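Local structure of polyhedrin (Antheraea mylitta cypovirus 4, 5A9C) at residues A[21-24]-A[25-29]; A[88-92]-A[93-97]; A[190-194]-A[195-199]. The protein probably packs into the crystalline occlusion bodies (polyhedra) that embed cypovirus particles, here in a variant with its base domain deleted. All coordinates share one frame; numbering follows the deposited sequence.

Contact 1 of 3, residues A[21-24]-A[25-29]; sequences EIIT and RQINT
The guanidinium group of R25 has the backbone O of E21 lying obliquely to its plane. The stem of R25 makes the closer approach: its CG rests 3.1 Å from E21 O. R25 CG stands anti to its own carbonyl carbon (chi1 -68°), which sends the extended chain back along the helix past E21. The charged groups do not meet; E21 OE1 and R25 NE are 5.9 Å apart, and E21 instead forms a salt bridge with R17.

I22 CD1 crosses the R25 stem, 4.1 Å from its CD. I23 CG2 touches CD1 of I27, one turn later, at 4.1 Å. T24 and N28 run side by side in the same direction, with T24 CG2 3.9 Å from N28 ND2. R25 N donates to E21 O at 2.9 Å and 165°, and I27 N to I23 O at 3.0 Å. T29 OG1 donates to R25 O at 2.8 Å from above the carbonyl plane.

Surface helix 15-29 rests on the loop after strand 206-208: E21 and T24 touch I214, T24 and I27 touch A212, and N28 OD1 accepts from A212 N. Q26 and I27 pack on E112 and R111 of the second subunit.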
ATOM      1  N   GLU A  21      18.010  17.601 -32.197  1.00 19.51           N
ATOM      2  CA  GLU A  21      17.291  18.631 -31.452  1.00 20.27           C
ATOM      3  C   GLU A  21      15.893  18.154 -31.071  1.00 21.57           C
ATOM      4  O   GLU A  21      15.433  18.368 -29.949  1.00 18.31           O
ATOM      5  CB  GLU A  21      17.201  19.923 -32.264  1.00 18.30           C
ATOM      6  CG  GLU A  21      18.500  20.713 -32.325  1.00 25.71           C
ATOM      7  CD  GLU A  21      18.442  21.852 -33.327  1.00 39.20           C
ATOM      8  OE1 GLU A  21      17.453  21.931 -34.088  1.00 34.93           O
ATOM      9  OE2 GLU A  21      19.386  22.667 -33.355  1.00 35.87           O
ATOM     10  N   ILE A  22      15.216  17.506 -32.010  1.00 15.76           N
ATOM     11  CA  ILE A  22      13.889  16.963 -31.742  1.00 18.67           C
ATOM     12  C   ILE A  22      13.947  15.846 -30.705  1.00 17.95           C
ATOM     13  O   ILE A  22      13.052  15.721 -29.868  1.00 24.30           O
ATOM     14  CB  ILE A  22      13.218  16.448 -33.026  1.00 32.54           C
ATOM     15  CG1 ILE A  22      12.854  17.627 -33.926  1.00 39.41           C
ATOM     16  CG2 ILE A  22      11.973  15.646 -32.690  1.00 36.04           C
ATOM     17  CD1 ILE A  22      11.883  18.600 -33.291  1.00 47.74           C
ATOM     18  N   ILE A  23      15.004  15.040 -30.765  1.00 21.24           N
ATOM     19  CA  ILE A  23      15.204  13.969 -29.794  1.00 27.71           C
ATOM     20  C   ILE A  23      15.414  14.547 -28.397  1.00 22.26           C
ATOM     21  O   ILE A  23      14.859  14.044 -27.419  1.00 22.82           O
ATOM     22  CB  ILE A  23      16.392  13.070 -30.183  1.00 18.61           C
ATOM     23  CG1 ILE A  23      16.004  12.160 -31.352  1.00 22.34           C
ATOM     24  CG2 ILE A  23      16.850  12.230 -28.996  1.00 16.73           C
ATOM     25  CD1 ILE A  23      17.173  11.469 -31.997  1.00 26.98           C
ATOM     26  N   THR A  24      16.214  15.608 -28.313  1.00 19.84           N
ATOM     27  CA  THR A  24      16.439  16.292 -27.046  1.00 20.21           C
ATOM     28  C   THR A  24      15.118  16.845 -26.514  1.00 20.16           C
ATOM     29  O   THR A  24      14.786  16.660 -25.347  1.00 18.41           O
ATOM     30  CB  THR A  24      17.468  17.440 -27.187  1.00 12.36           C
ATOM     31  OG1 THR A  24      18.665  16.945 -27.802  1.00 18.31           O
ATOM     32  CG2 THR A  24      17.815  18.017 -25.821  1.00 19.21           C
ATOM     33  N   ARG A  25      14.369  17.516 -27.385  1.00 19.23           N
ATOM     34  CA  ARG A  25      13.065  18.066 -27.022  1.00 25.05           C
ATOM     35  C   ARG A  25      12.111  16.965 -26.584  1.00 21.70           C
ATOM     36  O   ARG A  25      11.388  17.113 -25.601  1.00 14.82           O
ATOM     37  CB  ARG A  25      12.451  18.820 -28.203  1.00 22.81           C
ATOM     38  CG  ARG A  25      13.179  20.092 -28.587  1.00 34.48           C
ATOM     39  CD  ARG A  25      12.614  20.661 -29.877  1.00 47.71           C
ATOM     40  NE  ARG A  25      13.083  22.019 -30.126  1.00 65.15           N
ATOM     41  CZ  ARG A  25      12.517  23.105 -29.612  1.00 94.03           C
ATOM     42  NH1 ARG A  25      11.462  22.987 -28.814  1.00 74.37           N
ATOM     43  NH2 ARG A  25      13.003  24.306 -29.890  1.00 89.28           N
ATOM     44  N   GLN A  26      12.111  15.863 -27.327  1.00 18.68           N
ATOM     45  CA  GLN A  26      11.228  14.743 -27.039  1.00 18.73           C
ATOM     46  C   GLN A  26      11.492  14.193 -25.641  1.00 21.54           C
ATOM     47  O   GLN A  26      10.566  13.943 -24.873  1.00 17.38           O
ATOM     48  CB  GLN A  26      11.422  13.647 -28.088  1.00 17.40           C
ATOM     49  CG  GLN A  26      10.277  12.663 -28.191  1.00 26.26           C
ATOM     50  CD  GLN A  26      10.436  11.733 -29.375  1.00 26.28           C
ATOM     51  OE1 GLN A  26      11.502  11.154 -29.581  1.00 24.50           O
ATOM     52  NE2 GLN A  26       9.379  11.595 -30.169  1.00 24.00           N
ATOM     53  N   ILE A  27      12.765  14.010 -25.313  1.00 15.93           N
ATOM     54  CA  ILE A  27      13.145  13.548 -23.983  1.00 15.30           C
ATOM     55  C   ILE A  27      12.654  14.499 -22.890  1.00 15.63           C
ATOM     56  O   ILE A  27      12.189  14.064 -21.837  1.00 21.59           O
ATOM     57  CB  ILE A  27      14.670  13.368 -23.877  1.00 21.23           C
ATOM     58  CG1 ILE A  27      15.118  12.190 -24.746  1.00 14.30           C
ATOM     59  CG2 ILE A  27      15.083  13.164 -22.426  1.00 24.62           C
ATOM     60  CD1 ILE A  27      16.625  12.066 -24.904  1.00 16.01           C
ATOM     61  N   ASN A  28      12.751  15.800 -23.150  1.00 17.91           N
ATOM     62  CA  ASN A  28      12.344  16.809 -22.177  1.00 24.63           C
ATOM     63  C   ASN A  28      10.831  16.971 -22.083  1.00 21.46           C
ATOM     64  O   ASN A  28      10.318  17.498 -21.099  1.00 20.75           O
ATOM     65  CB  ASN A  28      12.983  18.163 -22.504  1.00 17.29           C
ATOM     66  CG  ASN A  28      14.425  18.255 -22.047  1.00 24.30           C
ATOM     67  OD1 ASN A  28      14.753  17.892 -20.918  1.00 27.05           O
ATOM     68  ND2 ASN A  28      15.293  18.741 -22.922  1.00 18.31           N
ATOM     69  N   THR A  29      10.124  16.516 -23.113  1.00 16.85           N
ATOM     70  CA  THR A  29       8.683  16.721 -23.212  1.00 14.88           C
ATOM     71  C   THR A  29       7.879  15.463 -22.884  1.00 20.98           C
ATOM     72  O   THR A  29       6.744  15.548 -22.420  1.00 18.23           O
ATOM     73  CB  THR A  29       8.294  17.212 -24.625  1.00 21.26           C
ATOM     74  OG1 THR A  29       9.011  18.414 -24.924  1.00 24.81           O
ATOM     75  CG2 THR A  29       6.798  17.487 -24.708  1.00 30.55           C
TER

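Contact 2 of 3, residues A[88-92]-A[93-97]; sequences GNIDW and TRARV
D91 and R94 form a salt bridge between D91 OD2 and R94 NH1, 2.7 Å apart. The carboxylate oxygen lies at the edge of the guanidinium, close to its plane. NH1 in turn comes to the syn side of OD2. The two flat groups are still turned 64° against each other.

The other carboxylate oxygen, OD1, takes two further hydrogen bonds, both from T93. T93 OG1 donates to D91 OD1 at 2.6 Å on the syn side, while T93 N reaches the same atom at 3.1 Å from above the carboxylate plane. T93 OG1 can do so because it sits between its backbone N and carbonyl carbon (chi1 68°). In the backbone, R94 N donates to D91 O at 3.1 Å, and A95 N makes a weak bond to that oxygen. Water 1 links W92 O and A95 O.

Apolar contacts gather at A95. Its CB is 4.0 Å from I90 CG2 and equally far from W92 CE3, oblique to the indole. W92 also makes a cation-pi contact with R134.

D91 accepting from T93 N through OD1, with R94 N on D91 O, is typical of an Asx turn joined to a beta turn. It carries the chain from strand 81-87 into strand 96-100.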
ATOM      1  N   GLY A  88       9.694  15.151 -12.842  1.00 22.82           N
ATOM      2  CA  GLY A  88       8.606  14.880 -13.766  1.00 12.49           C
ATOM      3  C   GLY A  88       7.576  15.992 -13.822  1.00 14.31           C
ATOM      4  O   GLY A  88       7.811  17.107 -13.348  1.00 18.20           O
ATOM      5  N   ASN A  89       6.425  15.677 -14.405  1.00 17.14           N
ATOM      6  CA  ASN A  89       5.329  16.625 -14.534  1.00 15.48           C
ATOM      7  C   ASN A  89       4.567  16.770 -13.220  1.00 17.61           C
ATOM      8  O   ASN A  89       3.363  16.515 -13.146  1.00 20.99           O
ATOM      9  CB  ASN A  89       4.383  16.176 -15.651  1.00 25.48           C
ATOM     10  CG  ASN A  89       3.288  17.182 -15.929  1.00 25.57           C
ATOM     11  OD1 ASN A  89       3.445  18.375 -15.677  1.00 21.09           O
ATOM     12  ND2 ASN A  89       2.167  16.704 -16.457  1.00 29.58           N
ATOM     13  N   ILE A  90       5.284  17.179 -12.181  1.00 15.92           N
ATOM     14  CA  ILE A  90       4.705  17.293 -10.852  1.00 17.57           C
ATOM     15  C   ILE A  90       4.060  18.657 -10.625  1.00 20.26           C
ATOM     16  O   ILE A  90       4.581  19.683 -11.059  1.00 25.32           O
ATOM     17  CB  ILE A  90       5.767  17.024  -9.767  1.00 17.98           C
ATOM     18  CG1 ILE A  90       6.283  15.586  -9.893  1.00 18.42           C
ATOM     19  CG2 ILE A  90       5.197  17.281  -8.376  1.00 16.19           C
ATOM     20  CD1 ILE A  90       7.362  15.222  -8.896  1.00 22.46           C
ATOM     21  N   ASP A  91       2.912  18.647  -9.955  1.00 23.48           N
ATOM     22  CA  ASP A  91       2.239  19.870  -9.538  1.00 20.65           C
ATOM     23  C   ASP A  91       3.031  20.503  -8.397  1.00 20.61           C
ATOM     24  O   ASP A  91       2.932  20.073  -7.248  1.00 20.48           O
ATOM     25  CB  ASP A  91       0.810  19.544  -9.094  1.00 17.42           C
ATOM     26  CG  ASP A  91       0.067  20.755  -8.557  1.00 29.27           C
ATOM     27  OD1 ASP A  91       0.558  21.889  -8.724  1.00 28.54           O
ATOM     28  OD2 ASP A  91      -1.021  20.563  -7.973  1.00 41.48           O
ATOM     29  N   TRP A  92       3.824  21.520  -8.723  1.00 18.67           N
ATOM     30  CA  TRP A  92       4.733  22.129  -7.755  1.00 20.84           C
ATOM     31  C   TRP A  92       4.017  22.960  -6.694  1.00 24.50           C
ATOM     32  O   TRP A  92       4.624  23.356  -5.698  1.00 28.88           O
ATOM     33  CB  TRP A  92       5.785  22.984  -8.460  1.00 22.31           C
ATOM     34  CG  TRP A  92       6.618  22.221  -9.442  1.00 33.16           C
ATOM     35  CD1 TRP A  92       6.785  22.502 -10.767  1.00 30.82           C
ATOM     36  CD2 TRP A  92       7.389  21.042  -9.182  1.00 26.39           C
ATOM     37  NE1 TRP A  92       7.618  21.576 -11.346  1.00 32.87           N
ATOM     38  CE2 TRP A  92       8.003  20.668 -10.394  1.00 32.70           C
ATOM     39  CE3 TRP A  92       7.627  20.269  -8.040  1.00 18.66           C
ATOM     40  CZ2 TRP A  92       8.835  19.554 -10.500  1.00 22.84           C
ATOM     41  CZ3 TRP A  92       8.453  19.164  -8.147  1.00 19.49           C
ATOM     42  CH2 TRP A  92       9.047  18.817  -9.367  1.00 25.73           C
ATOM     43  N   THR A  93       2.734  23.224  -6.909  1.00 24.90           N
ATOM     44  CA  THR A  93       1.954  23.984  -5.938  1.00 24.53           C
ATOM     45  C   THR A  93       1.437  23.085  -4.817  1.00 37.26           C
ATOM     46  O   THR A  93       0.983  23.572  -3.783  1.00 34.33           O
ATOM     47  CB  THR A  93       0.773  24.715  -6.596  1.00 25.91           C
ATOM     48  OG1 THR A  93      -0.189  23.762  -7.064  1.00 32.64           O
ATOM     49  CG2 THR A  93       1.258  25.563  -7.764  1.00 34.86           C
ATOM     50  N   ARG A  94       1.513  21.774  -5.024  1.00 18.07           N
ATOM     51  CA  ARG A  94       1.049  20.820  -4.019  1.00 19.20           C
ATOM     52  C   ARG A  94       2.138  19.860  -3.540  1.00 16.94           C
ATOM     53  O   ARG A  94       1.947  19.138  -2.564  1.00 23.13           O
ATOM     54  CB  ARG A  94      -0.166  20.037  -4.531  1.00 22.73           C
ATOM     55  CG  ARG A  94      -1.432  20.875  -4.646  1.00 25.73           C
ATOM     56  CD  ARG A  94      -2.618  20.035  -5.095  1.00 49.91           C
ATOM     57  NE  ARG A  94      -3.841  20.827  -5.199  1.00 45.66           N
ATOM     58  CZ  ARG A  94      -4.217  21.478  -6.295  1.00 65.22           C
ATOM     59  NH1 ARG A  94      -3.461  21.436  -7.385  1.00 36.74           N
ATOM     60  NH2 ARG A  94      -5.346  22.173  -6.304  1.00 55.70           N
ATOM     61  N   ALA A  95       3.277  19.850  -4.224  1.00 20.78           N
ATOM     62  CA  ALA A  95       4.393  19.006  -3.811  1.00 13.30           C
ATOM     63  C   ALA A  95       4.859  19.418  -2.418  1.00 23.99           C
ATOM     64  O   ALA A  95       4.998  20.610  -2.131  1.00 19.58           O
ATOM     65  CB  ALA A  95       5.536  19.102  -4.811  1.00 17.85           C
ATOM     66  N   ARG A  96       5.108  18.441  -1.552  1.00 18.70           N
ATOM     67  CA  ARG A  96       5.448  18.761  -0.168  1.00 15.76           C
ATOM     68  C   ARG A  96       6.180  17.646   0.573  1.00 16.69           C
ATOM     69  O   ARG A  96       6.142  16.479   0.180  1.00 19.57           O
ATOM     70  CB  ARG A  96       4.181  19.127   0.606  1.00 15.39           C
ATOM     71  CG  ARG A  96       3.249  17.951   0.820  1.00 21.98           C
ATOM     72  CD  ARG A  96       1.883  18.401   1.301  1.00 20.52           C
ATOM     73  NE  ARG A  96       1.129  19.075   0.252  1.00 20.08           N
ATOM     74  CZ  ARG A  96      -0.139  19.452   0.374  1.00 21.04           C
ATOM     75  NH1 ARG A  96      -0.796  19.219   1.501  1.00 22.86           N
ATOM     76  NH2 ARG A  96      -0.753  20.060  -0.634  1.00 22.03           N
ATOM     77  N   VAL A  97       6.840  18.035   1.659  1.00 13.54           N
ATOM     78  CA  VAL A  97       7.568  17.122   2.520  1.00 22.08           C
ATOM     79  C   VAL A  97       7.399  17.613   3.949  1.00 17.86           C
ATOM     80  O   VAL A  97       7.256  18.812   4.187  1.00 17.95           O
ATOM     81  CB  VAL A  97       9.086  17.119   2.190  1.00 22.41           C
ATOM     82  CG1 VAL A  97       9.844  16.175   3.120  1.00 15.04           C
ATOM     83  CG2 VAL A  97       9.327  16.738   0.739  1.00 15.54           C
TER
HETATM   84  O   HOH W   1       4.854  23.089  -3.039  1.00 22.14           O

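Contact 3 of 3, residues A[190-194]-A[195-199]; sequences DYAKM and AHIAY
A192 and I197 meet where helix 185-195 ends. I197 N donates to A192 O at 3.1 Å and a nearly straight 170°. Beside this bond, A192 CB lies 3.9 Å from I197 CG1 and 3.7 Å from Y199 CB. I197 CG1 stands between its backbone N and carbonyl carbon (chi1 54°), which folds the branch back over A192. Its CD1 end also touches Y191 CE2, and the same ring carbon lies near A195 CB. Both methyl groups approach the Y191 ring obliquely.

H196 leaves the helix with positive phi (56°). H196 N makes a weak bond to K193 O, and A195 N keeps a regular helical bond to Y191 O at 2.9 Å. The weak bond and the I197 bond together make a Schellman motif. The imidazole then turns back over the last turn. M194 O lies over one ring face, 3.2 Å from H196 NE2, at an angle too poor for a hydrogen bond. Water 2 sits at the ring edge, 2.9 Å from H196 ND1, and donates to K193 O.

Further out, other partners help to position the two tyrosine rings. Y191 OH bonds to D55, and its ring meets F182 edge-to-face. Y199 OH bonds to E185, and its ring meets F43 in the same manner. H196 O accepts from S210 and from W110 of the second subunit.

Backbone bonds close the helix end, the packing of Y191, A192, A195, I197 and Y199 is apolar, and H196 adds a polar link through water. The carbonyls of Y191, A192 and K193 all find donors. The water bridge ties H196 ND1 to the last turn, so the ring is held by its edge. The partial negative charge of M194 O over the ring face would probably suit an electron-poor imidazole.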
ATOM      1  N   ASP A 190      26.825   9.790  -9.241  1.00 18.52           N
ATOM      2  CA  ASP A 190      26.827   9.202 -10.577  1.00 27.85           C
ATOM      3  C   ASP A 190      25.520   8.462 -10.839  1.00 21.66           C
ATOM      4  O   ASP A 190      25.042   8.410 -11.970  1.00 20.08           O
ATOM      5  CB  ASP A 190      28.034   8.283 -10.787  1.00 24.03           C
ATOM      6  CG  ASP A 190      28.366   8.090 -12.258  1.00 21.72           C
ATOM      7  OD1 ASP A 190      28.824   9.061 -12.896  1.00 23.33           O
ATOM      8  OD2 ASP A 190      28.154   6.978 -12.781  1.00 26.87           O
ATOM      9  N   TYR A 191      24.940   7.902  -9.786  1.00 17.41           N
ATOM     10  CA  TYR A 191      23.628   7.277  -9.886  1.00 18.76           C
ATOM     11  C   TYR A 191      22.593   8.303 -10.339  1.00 20.09           C
ATOM     12  O   TYR A 191      21.805   8.044 -11.249  1.00 16.32           O
ATOM     13  CB  TYR A 191      23.220   6.673  -8.541  1.00 20.76           C
ATOM     14  CG  TYR A 191      21.860   6.019  -8.556  1.00 24.31           C
ATOM     15  CD1 TYR A 191      21.719   4.675  -8.879  1.00 33.57           C
ATOM     16  CD2 TYR A 191      20.715   6.742  -8.247  1.00 26.07           C
ATOM     17  CE1 TYR A 191      20.477   4.072  -8.895  1.00 28.95           C
ATOM     18  CE2 TYR A 191      19.469   6.147  -8.263  1.00 20.22           C
ATOM     19  CZ  TYR A 191      19.356   4.812  -8.586  1.00 29.70           C
ATOM     20  OH  TYR A 191      18.117   4.213  -8.602  1.00 33.72           O
ATOM     21  N   ALA A 192      22.606   9.470  -9.701  1.00 15.26           N
ATOM     22  CA  ALA A 192      21.656  10.534 -10.007  1.00 22.58           C
ATOM     23  C   ALA A 192      21.831  11.072 -11.424  1.00 16.21           C
ATOM     24  O   ALA A 192      20.852  11.318 -12.125  1.00 19.93           O
ATOM     25  CB  ALA A 192      21.773  11.665  -8.988  1.00 12.22           C
ATOM     26  N   LYS A 193      23.078  11.259 -11.846  1.00 15.66           N
ATOM     27  CA  LYS A 193      23.344  11.718 -13.208  1.00 16.77           C
ATOM     28  C   LYS A 193      22.811  10.734 -14.248  1.00 18.41           C
ATOM     29  O   LYS A 193      22.179  11.132 -15.226  1.00 21.35           O
ATOM     30  CB  LYS A 193      24.842  11.941 -13.429  1.00 18.02           C
ATOM     31  CG  LYS A 193      25.425  13.133 -12.684  1.00 21.59           C
ATOM     32  CD  LYS A 193      26.909  13.285 -12.998  1.00 16.15           C
ATOM     33  CE  LYS A 193      27.627  14.146 -11.965  1.00 26.54           C
ATOM     34  NZ  LYS A 193      27.215  15.571 -12.028  1.00 29.09           N
ATOM     35  N   MET A 194      23.070   9.448 -14.041  1.00 18.00           N
ATOM     36  CA  MET A 194      22.666   8.441 -15.019  1.00 24.75           C
ATOM     37  C   MET A 194      21.169   8.143 -14.972  1.00 20.29           C
ATOM     38  O   MET A 194      20.597   7.689 -15.958  1.00 17.83           O
ATOM     39  CB  MET A 194      23.483   7.157 -14.849  1.00 22.75           C
ATOM     40  CG  MET A 194      24.962   7.303 -15.207  1.00 22.35           C
ATOM     41  SD  MET A 194      25.262   7.865 -16.903  1.00 22.06           S
ATOM     42  CE  MET A 194      25.504   9.625 -16.654  1.00 15.96           C
ATOM     43  N   ALA A 195      20.541   8.408 -13.830  1.00 18.92           N
ATOM     44  CA  ALA A 195      19.100   8.223 -13.683  1.00 21.38           C
ATOM     45  C   ALA A 195      18.315   9.471 -14.086  1.00 14.06           C
ATOM     46  O   ALA A 195      17.081   9.466 -14.090  1.00 17.66           O
ATOM     47  CB  ALA A 195      18.756   7.822 -12.251  1.00 21.20           C
ATOM     48  N   HIS A 196      19.036  10.532 -14.430  1.00 13.64           N
ATOM     49  CA  HIS A 196      18.433  11.803 -14.831  1.00 16.93           C
ATOM     50  C   HIS A 196      17.496  12.344 -13.758  1.00 15.38           C
ATOM     51  O   HIS A 196      16.325  12.626 -14.025  1.00 17.18           O
ATOM     52  CB  HIS A 196      17.685  11.653 -16.161  1.00 12.64           C
ATOM     53  CG  HIS A 196      18.271  10.617 -17.067  1.00 20.55           C
ATOM     54  ND1 HIS A 196      19.524  10.743 -17.630  1.00 16.09           N
ATOM     55  CD2 HIS A 196      17.782   9.433 -17.504  1.00 15.01           C
ATOM     56  CE1 HIS A 196      19.780   9.683 -18.374  1.00 23.14           C
ATOM     57  NE2 HIS A 196      18.739   8.870 -18.311  1.00 17.74           N
ATOM     58  N   ILE A 197      18.013  12.482 -12.540  1.00 18.92           N
ATOM     59  CA  ILE A 197      17.224  13.007 -11.429  1.00 21.50           C
ATOM     60  C   ILE A 197      18.009  14.061 -10.654  1.00 15.90           C
ATOM     61  O   ILE A 197      19.233  14.006 -10.581  1.00 17.83           O
ATOM     62  CB  ILE A 197      16.794  11.894 -10.453  1.00 15.63           C
ATOM     63  CG1 ILE A 197      18.014  11.104  -9.980  1.00 16.55           C
ATOM     64  CG2 ILE A 197      15.746  10.984 -11.099  1.00 17.36           C
ATOM     65  CD1 ILE A 197      17.695  10.028  -8.964  1.00 19.48           C
ATOM     66  N   ALA A 198      17.300  15.021 -10.075  1.00 17.53           N
ATOM     67  CA  ALA A 198      17.949  16.078  -9.315  1.00 20.07           C
ATOM     68  C   ALA A 198      18.673  15.521  -8.098  1.00 21.29           C
ATOM     69  O   ALA A 198      18.181  14.608  -7.435  1.00 18.65           O
ATOM     70  CB  ALA A 198      16.933  17.123  -8.884  1.00 16.35           C
ATOM     71  N   TYR A 199      19.851  16.072  -7.818  1.00 19.53           N
ATOM     72  CA  TYR A 199      20.563  15.779  -6.581  1.00 17.39           C
ATOM     73  C   TYR A 199      21.386  16.991  -6.161  1.00 20.33           C
ATOM     74  O   TYR A 199      21.891  17.729  -7.002  1.00 20.56           O
ATOM     75  CB  TYR A 199      21.456  14.538  -6.719  1.00 21.05           C
ATOM     76  CG  TYR A 199      22.262  14.250  -5.470  1.00 15.61           C
ATOM     77  CD1 TYR A 199      21.651  13.755  -4.323  1.00 18.27           C
ATOM     78  CD2 TYR A 199      23.632  14.486  -5.432  1.00 18.12           C
ATOM     79  CE1 TYR A 199      22.390  13.499  -3.172  1.00 13.74           C
ATOM     80  CE2 TYR A 199      24.370  14.235  -4.291  1.00 22.31           C
ATOM     81  CZ  TYR A 199      23.748  13.745  -3.166  1.00 16.19           C
ATOM     82  OH  TYR A 199      24.495  13.501  -2.031  1.00 22.77           O
TER
HETATM   83  O   HOH W   2      21.121  13.033 -16.922  1.00 22.31           O

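Overall arrangement
The three contacts follow one another along the chain, and none touches another. Nearest atoms are about 7 Å apart in every pair. Contact 1 lies farthest out, with its centre about 22 Å from the centre of the chain; contacts 2 and 3 lie about 9 and 11 Å from it, on opposite sides. The centres of contacts 2 and 3 are about 19 Å apart, and those of contacts 1 and 3 about 18 Å. Strand 81-87 leads into the turn of contact 2 and also packs against I197 of contact 3. Contacts 1 and 3 both touch the second subunit, and so lie at an interface of the assembly.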